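Uncharacterized protein (Capnocytophaga ochracea, PDB 4W9R) is of unknown function but belongs to the putative esterase family of the alpha/beta-hydrolase clan, so it may act as an esterase. Local coordinates at residues V71-T80 with E91-V99; R170-V180 with E206-V217. All coordinates share one frame; numbering follows the deposited sequence. Where two conformers were deposited one is given.

Contact 1. Residues V71-T80 with E91-V99; sequences VYEPKQEDVT and ESARFFEFV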
loop_
_atom_site.group_PDB
_atom_site.type_symbol
_atom_site.label_atom_id
_atom_site.label_comp_id
_atom_site.label_asym_id
_atom_site.label_seq_id
_atom_site.Cartn_x
_atom_site.Cartn_y
_atom_site.Cartn_z
ATOM N N VAL B 71 2.438 -10.495 -14.874
ATOM C CA VAL B 71 3.269 -11.557 -15.427
ATOM C C VAL B 71 3.940 -12.289 -14.273
ATOM O O VAL B 71 4.759 -11.713 -13.559
ATOM C CB VAL B 71 4.337 -11.015 -16.397
ATOM C CG1 VAL B 71 5.189 -12.152 -16.942
ATOM C CG2 VAL B 71 3.685 -10.243 -17.530
ATOM N N TYR B 72 3.588 -13.556 -14.085
ATOM C CA TYR B 72 4.013 -14.280 -12.892
ATOM C C TYR B 72 5.358 -14.978 -13.047
ATOM O O TYR B 72 5.561 -15.775 -13.964
ATOM C CB TYR B 72 2.946 -15.301 -12.490
ATOM C CG TYR B 72 1.717 -14.673 -11.875
ATOM C CD1 TYR B 72 0.645 -14.280 -12.664
ATOM C CD2 TYR B 72 1.633 -14.468 -10.505
ATOM C CE1 TYR B 72 -0.479 -13.703 -12.105
ATOM C CE2 TYR B 72 0.514 -13.892 -9.938
ATOM C CZ TYR B 72 -0.539 -13.511 -10.741
ATOM O OH TYR B 72 -1.655 -12.936 -10.177
ATOM N N GLU B 73 6.266 -14.654 -12.129
ATOM C CA GLU B 73 7.569 -15.303 -12.005
ATOM C C GLU B 73 8.349 -15.429 -13.311
ATOM O O GLU B 73 8.556 -16.536 -13.808
ATOM C CB GLU B 73 7.401 -16.690 -11.380
ATOM C CG GLU B 73 7.015 -16.657 -9.908
ATOM C CD GLU B 73 6.923 -18.039 -9.293
ATOM O OE1 GLU B 73 6.406 -18.957 -9.963
ATOM O OE2 GLU B 73 7.373 -18.209 -8.140
ATOM N N PRO B 74 8.788 -14.294 -13.871
ATOM C CA PRO B 74 9.700 -14.381 -15.013
ATOM C C PRO B 74 11.077 -14.832 -14.543
ATOM O O PRO B 74 11.438 -14.574 -13.394
ATOM C CB PRO B 74 9.731 -12.950 -15.548
ATOM C CG PRO B 74 9.447 -12.103 -14.351
ATOM C CD PRO B 74 8.498 -12.897 -13.495
ATOM N N LYS B 75 11.830 -15.503 -15.406
ATOM C CA LYS B 75 13.165 -15.964 -15.044
ATOM C C LYS B 75 14.115 -14.781 -14.877
ATOM O O LYS B 75 13.874 -13.703 -15.420
ATOM C CB LYS B 75 13.700 -16.936 -16.094
ATOM C CG LYS B 75 12.841 -18.177 -16.281
ATOM C CD LYS B 75 13.413 -19.084 -17.359
ATOM C CE LYS B 75 12.568 -20.336 -17.536
ATOM N NZ LYS B 75 12.490 -21.133 -16.281
ATOM N N GLN B 76 15.188 -14.987 -14.121
ATOM C CA GLN B 76 16.152 -13.926 -13.857
ATOM C C GLN B 76 16.794 -13.406 -15.142
ATOM O O GLN B 76 17.005 -12.203 -15.298
ATOM C CB GLN B 76 17.234 -14.417 -12.895
ATOM C CG GLN B 76 18.287 -13.375 -12.570
ATOM C CD GLN B 76 19.332 -13.887 -11.601
ATOM O OE1 GLN B 76 19.168 -14.947 -10.996
ATOM N NE2 GLN B 76 20.417 -13.136 -11.450
ATOM N N GLU B 77 17.101 -14.315 -16.062
ATOM C CA GLU B 77 17.718 -13.935 -17.328
ATOM C C GLU B 77 16.747 -13.168 -18.220
ATOM O O GLU B 77 17.161 -12.477 -19.151
ATOM C CB GLU B 77 18.242 -15.169 -18.065
ATOM C CG GLU B 77 19.497 -15.778 -17.455
ATOM C CD GLU B 77 19.974 -17.002 -18.213
ATOM O OE1 GLU B 77 19.134 -17.679 -18.842
ATOM O OE2 GLU B 77 21.190 -17.286 -18.185
ATOM N N ASP B 78 15.454 -13.292 -17.934
ATOM C CA ASP B 78 14.434 -12.592 -18.707
ATOM C C ASP B 78 14.384 -11.104 -18.374
ATOM O O ASP B 78 14.238 -10.268 -19.262
ATOM C CB ASP B 78 13.052 -13.212 -18.472
ATOM C CG ASP B 78 12.912 -14.589 -19.093
ATOM O OD1 ASP B 78 13.656 -14.896 -20.049
ATOM O OD2 ASP B 78 12.048 -15.362 -18.628
ATOM N N VAL B 79 14.474 -10.780 -17.090
ATOM C CA VAL B 79 14.329 -9.399 -16.642
ATOM C C VAL B 79 15.646 -8.656 -16.423
ATOM O O VAL B 79 15.640 -7.490 -16.029
ATOM C CB VAL B 79 13.517 -9.332 -15.337
ATOM C CG1 VAL B 79 12.110 -9.860 -15.566
ATOM C CG2 VAL B 79 14.216 -10.117 -14.240
ATOM N N THR B 80 16.772 -9.318 -16.666
ATOM C CA THR B 80 18.063 -8.719 -16.335
ATOM C C THR B 80 18.798 -8.134 -17.537
ATOM O O THR B 80 19.065 -8.828 -18.517
ATOM C CB THR B 80 18.995 -9.733 -15.653
ATOM O OG1 THR B 80 18.391 -10.200 -14.441
ATOM C CG2 THR B 80 20.331 -9.085 -15.326
ATOM N N GLU B 91 17.796 -13.408 -23.920
ATOM C CA GLU B 91 16.617 -13.722 -23.118
ATOM C C GLU B 91 15.879 -12.466 -22.663
ATOM O O GLU B 91 14.647 -12.426 -22.663
ATOM C CB GLU B 91 17.003 -14.565 -21.899
ATOM C CG GLU B 91 17.537 -15.952 -22.229
ATOM C CD GLU B 91 19.051 -15.989 -22.356
ATOM O OE1 GLU B 91 19.676 -14.910 -22.405
ATOM O OE2 GLU B 91 19.615 -17.103 -22.398
ATOM N N SER B 92 16.634 -11.443 -22.278
ATOM C CA SER B 92 16.044 -10.197 -21.800
ATOM C C SER B 92 15.354 -9.440 -22.929
ATOM O O SER B 92 14.339 -8.779 -22.711
ATOM C CB SER B 92 17.107 -9.311 -21.144
ATOM O OG SER B 92 18.146 -9.002 -22.055
ATOM N N ALA B 93 15.905 -9.540 -24.135
ATOM C CA ALA B 93 15.315 -8.886 -25.296
ATOM C C ALA B 93 14.016 -9.575 -25.696
ATOM O O ALA B 93 13.052 -8.920 -26.094
ATOM C CB ALA B 93 16.290 -8.878 -26.458
ATOM N N ARG B 94 13.999 -10.899 -25.589
ATOM C CA ARG B 94 12.816 -11.677 -25.926
ATOM C C ARG B 94 11.670 -11.358 -24.970
ATOM O O ARG B 94 10.530 -11.177 -25.395
ATOM C CB ARG B 94 13.130 -13.174 -25.906
ATOM C CG ARG B 94 14.069 -13.622 -27.022
ATOM C CD ARG B 94 14.460 -15.086 -26.878
ATOM N NE ARG B 94 15.901 -15.269 -27.029
ATOM C CZ ARG B 94 16.633 -16.100 -26.293
ATOM N NH1 ARG B 94 16.059 -16.837 -25.350
ATOM N NH2 ARG B 94 17.940 -16.196 -26.497
ATOM N N PHE B 95 11.979 -11.281 -23.680
ATOM C CA PHE B 95 10.972 -10.938 -22.683
ATOM C C PHE B 95 10.503 -9.502 -22.874
ATOM O O PHE B 95 9.309 -9.210 -22.787
ATOM C CB PHE B 95 11.518 -11.131 -21.267
ATOM C CG PHE B 95 10.519 -10.823 -20.188
ATOM C CD1 PHE B 95 9.596 -11.775 -19.789
ATOM C CD2 PHE B 95 10.502 -9.581 -19.574
ATOM C CE1 PHE B 95 8.676 -11.494 -18.797
ATOM C CE2 PHE B 95 9.583 -9.294 -18.582
ATOM C CZ PHE B 95 8.668 -10.253 -18.193
ATOM N N PHE B 96 11.458 -8.612 -23.131
ATOM C CA PHE B 96 11.175 -7.200 -23.359
ATOM C C PHE B 96 10.145 -7.006 -24.469
ATOM O O PHE B 96 9.180 -6.260 -24.304
ATOM C CB PHE B 96 12.468 -6.456 -23.699
ATOM C CG PHE B 96 12.295 -4.976 -23.870
ATOM C CD1 PHE B 96 12.142 -4.151 -22.769
ATOM C CD2 PHE B 96 12.304 -4.406 -25.132
ATOM C CE1 PHE B 96 11.991 -2.787 -22.924
ATOM C CE2 PHE B 96 12.153 -3.044 -25.292
ATOM C CZ PHE B 96 11.996 -2.233 -24.187
ATOM N N GLU B 97 10.353 -7.690 -25.591
ATOM C CA GLU B 97 9.456 -7.577 -26.737
ATOM C C GLU B 97 8.181 -8.399 -26.557
ATOM O O GLU B 97 7.146 -8.083 -27.144
ATOM C CB GLU B 97 10.174 -7.997 -28.022
ATOM C CG GLU B 97 11.362 -7.116 -28.384
ATOM C CD GLU B 97 11.959 -7.463 -29.735
ATOM O OE1 GLU B 97 11.240 -8.044 -30.575
ATOM O OE2 GLU B 97 13.150 -7.156 -29.957
ATOM N N PHE B 98 8.260 -9.452 -25.748
ATOM C CA PHE B 98 7.085 -10.262 -25.432
ATOM C C PHE B 98 5.981 -9.406 -24.820
ATOM O O PHE B 98 4.807 -9.564 -25.149
ATOM C CB PHE B 98 7.458 -11.404 -24.481
ATOM C CG PHE B 98 6.343 -11.813 -23.556
ATOM C CD1 PHE B 98 5.258 -12.533 -24.029
ATOM C CD2 PHE B 98 6.388 -11.483 -22.209
ATOM C CE1 PHE B 98 4.233 -12.909 -23.179
ATOM C CE2 PHE B 98 5.367 -11.858 -21.353
ATOM C CZ PHE B 98 4.288 -12.572 -21.839
ATOM N N VAL B 99 6.367 -8.497 -23.931
ATOM C CA VAL B 99 5.413 -7.588 -23.307
ATOM C C VAL B 99 4.832 -6.622 -24.337
ATOM O O VAL B 99 3.617 -6.467 -24.442
ATOM C CB VAL B 99 6.064 -6.782 -22.166
ATOM C CG1 VAL B 99 5.056 -5.828 -21.544
ATOM C CG2 VAL B 99 6.640 -7.718 -21.113
#
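The ring of Phe95 meets Val71, Pro74 and Val79, while one of its faces is covered from within its own helix by Val99 CG2, 4.2 Å above the plane and displaced toward the rim. Val71 CG1 comes to the ring edge at Phe95 CE1 (4.0 Å), and Pro74 CB approaches Phe95 CE1 obliquely at 3.7 Å. Val79 CG1 reaches the other flank obliquely, 4.0 Å from Phe95 CE2. This is consistent with the alpha/beta-hydrolase fold, a sheet with helices packed against it: strand 67-71 runs out into a loop and the weakly bonded helical turn 76-79, which folds against the first turns of helix 91-110. With CG anti to the backbone N (chi1 -179°), Phe95 extends from the helix toward the strand end and packs on Leu128 of helix 123-128. Val71 CG1 also lies near the plane of the Phe98 ring, whose edge carries Phe95 O in plane.

At the root of the Phe95 side chain, Asp78 CB rests 3.8 Å from Phe95 CB. The Asp78 carboxylate is directed to its own segment and to strand 17-24: OD2 receives Lys75 N at 3.2 Å from above the carboxylate plane and forms a salt bridge with Arg17. Ser92 OG is hydrogen-bonded to Ile89 O. No conventional hydrogen bond joins the segments; instead Ser92 CA makes a CA-H...O contact with Asp78 O, 3.1 Å long with an angle of 157° at the hydrogen.

Contact 2. Residues R170-V180 with E206-V217; sequences RLFYYMATADV and EYHFVDFKGSSV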
loop_
_atom_site.group_PDB
_atom_site.type_symbol
_atom_site.label_atom_id
_atom_site.label_comp_id
_atom_site.label_asym_id
_atom_site.label_seq_id
_atom_site.Cartn_x
_atom_site.Cartn_y
_atom_site.Cartn_z
ATOM N N ARG B 170 2.119 12.191 -23.556
ATOM C CA ARG B 170 2.494 12.293 -22.150
ATOM C C ARG B 170 3.285 11.082 -21.670
ATOM O O ARG B 170 3.013 9.949 -22.069
ATOM C CB ARG B 170 1.246 12.478 -21.282
ATOM C CG ARG B 170 1.522 12.586 -19.786
ATOM C CD ARG B 170 0.257 12.926 -19.021
ATOM N NE ARG B 170 0.471 13.000 -17.578
ATOM C CZ ARG B 170 0.105 12.054 -16.719
ATOM N NH1 ARG B 170 -0.496 10.955 -17.154
ATOM N NH2 ARG B 170 0.336 12.208 -15.423
ATOM N N LEU B 171 4.259 11.331 -20.802
ATOM C CA LEU B 171 5.004 10.260 -20.158
ATOM C C LEU B 171 5.100 10.503 -18.659
ATOM O O LEU B 171 5.671 11.501 -18.218
ATOM C CB LEU B 171 6.404 10.132 -20.758
ATOM C CG LEU B 171 7.321 9.143 -20.035
ATOM C CD1 LEU B 171 6.710 7.746 -20.017
ATOM C CD2 LEU B 171 8.700 9.124 -20.670
ATOM N N PHE B 172 4.534 9.587 -17.882
ATOM C CA PHE B 172 4.653 9.643 -16.432
ATOM C C PHE B 172 5.710 8.651 -15.966
ATOM O O PHE B 172 5.540 7.440 -16.111
ATOM C CB PHE B 172 3.310 9.347 -15.760
ATOM C CG PHE B 172 3.358 9.403 -14.259
ATOM C CD1 PHE B 172 3.154 10.600 -13.591
ATOM C CD2 PHE B 172 3.608 8.260 -13.514
ATOM C CE1 PHE B 172 3.199 10.657 -12.210
ATOM C CE2 PHE B 172 3.654 8.311 -12.131
ATOM C CZ PHE B 172 3.449 9.512 -11.480
ATOM N N TYR B 173 6.801 9.166 -15.410
ATOM C CA TYR B 173 7.872 8.306 -14.926
ATOM C C TYR B 173 8.052 8.435 -13.419
ATOM O O TYR B 173 8.189 9.540 -12.893
ATOM C CB TYR B 173 9.188 8.625 -15.637
ATOM C CG TYR B 173 10.333 7.740 -15.200
ATOM C CD1 TYR B 173 10.479 6.457 -15.714
ATOM C CD2 TYR B 173 11.266 8.181 -14.269
ATOM C CE1 TYR B 173 11.519 5.642 -15.317
ATOM C CE2 TYR B 173 12.311 7.372 -13.866
ATOM C CZ TYR B 173 12.434 6.104 -14.393
ATOM O OH TYR B 173 13.473 5.296 -13.994
ATOM N N TYR B 174 8.058 7.297 -12.734
ATOM C CA TYR B 174 8.241 7.269 -11.288
ATOM C C TYR B 174 9.294 6.245 -10.890
ATOM O O TYR B 174 9.172 5.062 -11.206
ATOM C CB TYR B 174 6.919 6.960 -10.583
ATOM C CG TYR B 174 7.013 6.944 -9.072
ATOM C CD1 TYR B 174 7.294 5.771 -8.382
ATOM C CD2 TYR B 174 6.818 8.101 -8.337
ATOM C CE1 TYR B 174 7.380 5.755 -7.002
ATOM C CE2 TYR B 174 6.900 8.095 -6.956
ATOM C CZ TYR B 174 7.180 6.921 -6.295
ATOM O OH TYR B 174 7.263 6.917 -4.921
HETATM N N MSE B 175 10.327 6.703 -10.190
HETATM C CA MSE B 175 11.354 5.804 -9.682
HETATM C C MSE B 175 11.525 5.966 -8.176
HETATM O O MSE B 175 11.593 7.083 -7.666
HETATM C CB MSE B 175 12.685 6.048 -10.391
HETATM C CG MSE B 175 13.858 5.312 -9.761
HETATM SE SE MSE B 175 15.530 5.614 -10.712
HETATM C CE MSE B 175 16.757 4.786 -9.444
ATOM N N ALA B 176 11.586 4.843 -7.469
ATOM C CA ALA B 176 11.768 4.863 -6.024
ATOM C C ALA B 176 12.871 3.904 -5.593
ATOM O O ALA B 176 13.059 2.847 -6.197
ATOM C CB ALA B 176 10.463 4.519 -5.321
ATOM N N THR B 177 13.602 4.282 -4.549
ATOM C CA THR B 177 14.636 3.420 -3.991
ATOM C C THR B 177 14.718 3.582 -2.473
ATOM O O THR B 177 14.250 4.577 -1.918
ATOM C CB THR B 177 16.014 3.708 -4.621
ATOM O OG1 THR B 177 16.991 2.819 -4.066
ATOM C CG2 THR B 177 16.431 5.146 -4.362
ATOM N N ALA B 178 15.302 2.590 -1.810
ATOM C CA ALA B 178 15.443 2.597 -0.358
ATOM C C ALA B 178 16.836 2.114 0.018
ATOM O O ALA B 178 17.374 1.227 -0.633
ATOM C CB ALA B 178 14.380 1.726 0.289
ATOM N N ASP B 179 17.432 2.719 1.040
ATOM C CA ASP B 179 18.816 2.406 1.395
ATOM C C ASP B 179 19.031 1.329 2.466
ATOM O O ASP B 179 20.163 0.884 2.655
ATOM C CB ASP B 179 19.529 3.687 1.841
ATOM C CG ASP B 179 18.950 4.268 3.114
ATOM O OD1 ASP B 179 17.733 4.104 3.345
ATOM O OD2 ASP B 179 19.712 4.886 3.886
ATOM N N VAL B 180 17.982 0.880 3.154
ATOM C CA VAL B 180 18.226 0.010 4.305
ATOM C C VAL B 180 18.491 -1.428 3.873
ATOM O O VAL B 180 17.636 -2.097 3.293
ATOM C CB VAL B 180 17.051 0.029 5.298
ATOM C CG1 VAL B 180 17.260 -1.015 6.382
ATOM C CG2 VAL B 180 16.906 1.409 5.912
ATOM N N GLU B 206 6.304 13.969 -17.167
ATOM C CA GLU B 206 6.178 14.205 -15.737
ATOM C C GLU B 206 7.096 13.238 -14.995
ATOM O O GLU B 206 6.858 12.030 -14.977
ATOM C CB GLU B 206 4.727 14.040 -15.285
ATOM C CG GLU B 206 4.487 14.347 -13.816
ATOM C CD GLU B 206 3.018 14.278 -13.445
ATOM O OE1 GLU B 206 2.172 14.248 -14.366
ATOM O OE2 GLU B 206 2.708 14.253 -12.235
ATOM N N TYR B 207 8.147 13.780 -14.388
ATOM C CA TYR B 207 9.197 12.968 -13.782
ATOM C C TYR B 207 9.147 13.006 -12.258
ATOM O O TYR B 207 9.098 14.078 -11.655
ATOM C CB TYR B 207 10.570 13.441 -14.271
ATOM C CG TYR B 207 11.746 12.678 -13.702
ATOM C CD1 TYR B 207 12.305 13.030 -12.479
ATOM C CD2 TYR B 207 12.311 11.617 -14.397
ATOM C CE1 TYR B 207 13.377 12.337 -11.956
ATOM C CE2 TYR B 207 13.390 10.922 -13.885
ATOM C CZ TYR B 207 13.919 11.287 -12.665
ATOM O OH TYR B 207 14.991 10.603 -12.147
ATOM N N HIS B 208 9.176 11.830 -11.639
ATOM C CA HIS B 208 9.199 11.735 -10.184
ATOM C C HIS B 208 10.226 10.720 -9.699
ATOM O O HIS B 208 10.176 9.547 -10.070
ATOM C CB HIS B 208 7.814 11.364 -9.646
ATOM C CG HIS B 208 6.774 12.414 -9.879
ATOM N ND1 HIS B 208 6.714 13.577 -9.143
ATOM C CD2 HIS B 208 5.750 12.474 -10.763
ATOM C CE1 HIS B 208 5.699 14.310 -9.565
ATOM N NE2 HIS B 208 5.098 13.663 -10.547
ATOM N N PHE B 209 11.158 11.177 -8.871
ATOM C CA PHE B 209 12.087 10.277 -8.201
ATOM C C PHE B 209 12.010 10.454 -6.691
ATOM O O PHE B 209 12.337 11.515 -6.161
ATOM C CB PHE B 209 13.521 10.506 -8.676
ATOM C CG PHE B 209 14.551 9.827 -7.819
ATOM C CD1 PHE B 209 14.622 8.444 -7.764
ATOM C CD2 PHE B 209 15.445 10.569 -7.064
ATOM C CE1 PHE B 209 15.567 7.814 -6.974
ATOM C CE2 PHE B 209 16.396 9.946 -6.273
ATOM C CZ PHE B 209 16.456 8.566 -6.228
ATOM N N VAL B 210 11.580 9.404 -6.002
ATOM C CA VAL B 210 11.434 9.455 -4.556
ATOM C C VAL B 210 12.467 8.564 -3.877
ATOM O O VAL B 210 12.493 7.352 -4.082
ATOM C CB VAL B 210 10.022 9.031 -4.116
ATOM C CG1 VAL B 210 9.901 9.086 -2.604
ATOM C CG2 VAL B 210 8.981 9.921 -4.769
ATOM N N ASP B 211 13.321 9.179 -3.070
ATOM C CA ASP B 211 14.321 8.443 -2.314
ATOM C C ASP B 211 13.816 8.182 -0.901
ATOM O O ASP B 211 13.647 9.113 -0.114
ATOM C CB ASP B 211 15.643 9.217 -2.279
ATOM C CG ASP B 211 16.700 8.537 -1.430
ATOM O OD1 ASP B 211 16.614 7.307 -1.235
ATOM O OD2 ASP B 211 17.625 9.234 -0.963
ATOM N N PHE B 212 13.588 6.914 -0.574
ATOM C CA PHE B 212 13.137 6.572 0.768
ATOM C C PHE B 212 14.353 6.272 1.625
ATOM O O PHE B 212 15.009 5.246 1.452
ATOM C CB PHE B 212 12.199 5.362 0.748
ATOM C CG PHE B 212 10.900 5.603 0.032
ATOM C CD1 PHE B 212 10.793 5.386 -1.331
ATOM C CD2 PHE B 212 9.780 6.026 0.728
ATOM C CE1 PHE B 212 9.595 5.599 -1.989
ATOM C CE2 PHE B 212 8.581 6.241 0.076
ATOM C CZ PHE B 212 8.487 6.027 -1.284
ATOM N N LYS B 213 14.633 7.157 2.572
ATOM C CA LYS B 213 15.833 7.030 3.380
ATOM C C LYS B 213 15.461 6.573 4.781
ATOM O O LYS B 213 14.551 7.119 5.402
ATOM C CB LYS B 213 16.598 8.354 3.420
ATOM C CG LYS B 213 18.019 8.233 3.951
ATOM C CD LYS B 213 18.798 9.522 3.745
ATOM C CE LYS B 213 18.906 9.872 2.269
ATOM N NZ LYS B 213 19.670 11.131 2.045
ATOM N N GLY B 214 16.164 5.556 5.267
ATOM C CA GLY B 214 15.857 4.967 6.555
ATOM C C GLY B 214 14.667 4.035 6.452
ATOM O O GLY B 214 14.058 3.673 7.459
ATOM N N SER B 215 14.336 3.647 5.225
ATOM C CA SER B 215 13.205 2.762 4.980
ATOM C C SER B 215 13.646 1.425 4.399
ATOM O O SER B 215 14.561 1.367 3.576
ATOM C CB SER B 215 12.204 3.429 4.037
ATOM O OG SER B 215 11.144 2.543 3.717
ATOM N N SER B 216 12.993 0.351 4.832
ATOM C CA SER B 216 13.233 -0.965 4.257
ATOM C C SER B 216 12.737 -0.997 2.817
ATOM O O SER B 216 11.800 -0.281 2.459
ATOM C CB SER B 216 12.551 -2.058 5.081
ATOM O OG SER B 216 13.208 -2.248 6.321
ATOM N N VAL B 217 13.370 -1.831 2.000
ATOM C CA VAL B 217 13.080 -1.897 0.573
ATOM C C VAL B 217 11.626 -2.251 0.270
ATOM O O VAL B 217 10.942 -1.528 -0.454
ATOM C CB VAL B 217 13.990 -2.921 -0.123
ATOM C CG1 VAL B 217 13.543 -3.140 -1.555
ATOM C CG2 VAL B 217 15.433 -2.456 -0.073
HETATM O O HOH W 1 15.365 -3.436 3.341
#
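Arg170 NH2 donates to Glu206 OE1 at 2.9 Å, a salt bridge, and makes a second, weak hydrogen bond to Cys232 O. Glu206 OE1 lies at the edge of the guanidinium, close to its plane, but the donor meets the carboxylate from above its own plane. The other oxygen, Glu206 OE2, takes His208 NE2 on its anti lone pair at 3.0 Å, with the acceptor lying in the imidazole plane, so one carboxylate is held at both oxygens. The Phe172 ring lies beside this bridge, its edge toward the carboxylate, and Phe172 CE1 lies 3.5 Å from His208 CD2, the two rings oblique at 46°.

Parallel ladder bonds alternate from Glu206 N to Leu171 O through to Phe212 N to Thr177 O. On the face with Phe172, Tyr174 reaches diagonally along the sheet, placing CE2 3.5 Å from Val210 CG2; its hydroxyl is hydrogen-bonded to Gln227 OE1. Ala176 CB lies in the plane of the Phe212 ring, at its edge. The other face carries Tyr173 and Tyr207, near-parallel rings slid so far apart that they barely overlap, then selenomethionine Met175, whose SE makes an oblique Met-aromatic contact with Phe209.

At the far end, a chi1 of 65° folds the Asp179 carboxylate back over its own backbone, and OD1 accepts Gly214 N on its syn lone pair at 2.9 Å, where the chain turns its corner. A water then links Val180 O to Val217 N. Strand 171-180, helix 183-196 and strand 205-213 form a beta-alpha-beta crossover at the edge of the sheet; helix 217-232 covers the other face, giving three layers as in alpha/beta hydrolases.

How the contacts relate
From the N terminus, the chain first lays down strands 5-12, 17-24 and 35-40 and helix 43-59. Contact 1 then closes a short loop of ten residues, joining the end of strand 67-71 to the start of helix 91-110. The chain continues through strands 116-122 and 143-149 before contact 2 closes a wider loop, which holds helix 183-196 between two neighbouring strands. The two closures follow in series, neither enclosing nor crossing the other, with centres about 23 Å apart. Contact 1 ties the end of a sheet strand and the turn after it to a covering helix; contact 2 adds strand 205-213, the outermost within this chain at the side opposite strand 5-12. The helical C-terminal region begins beyond both.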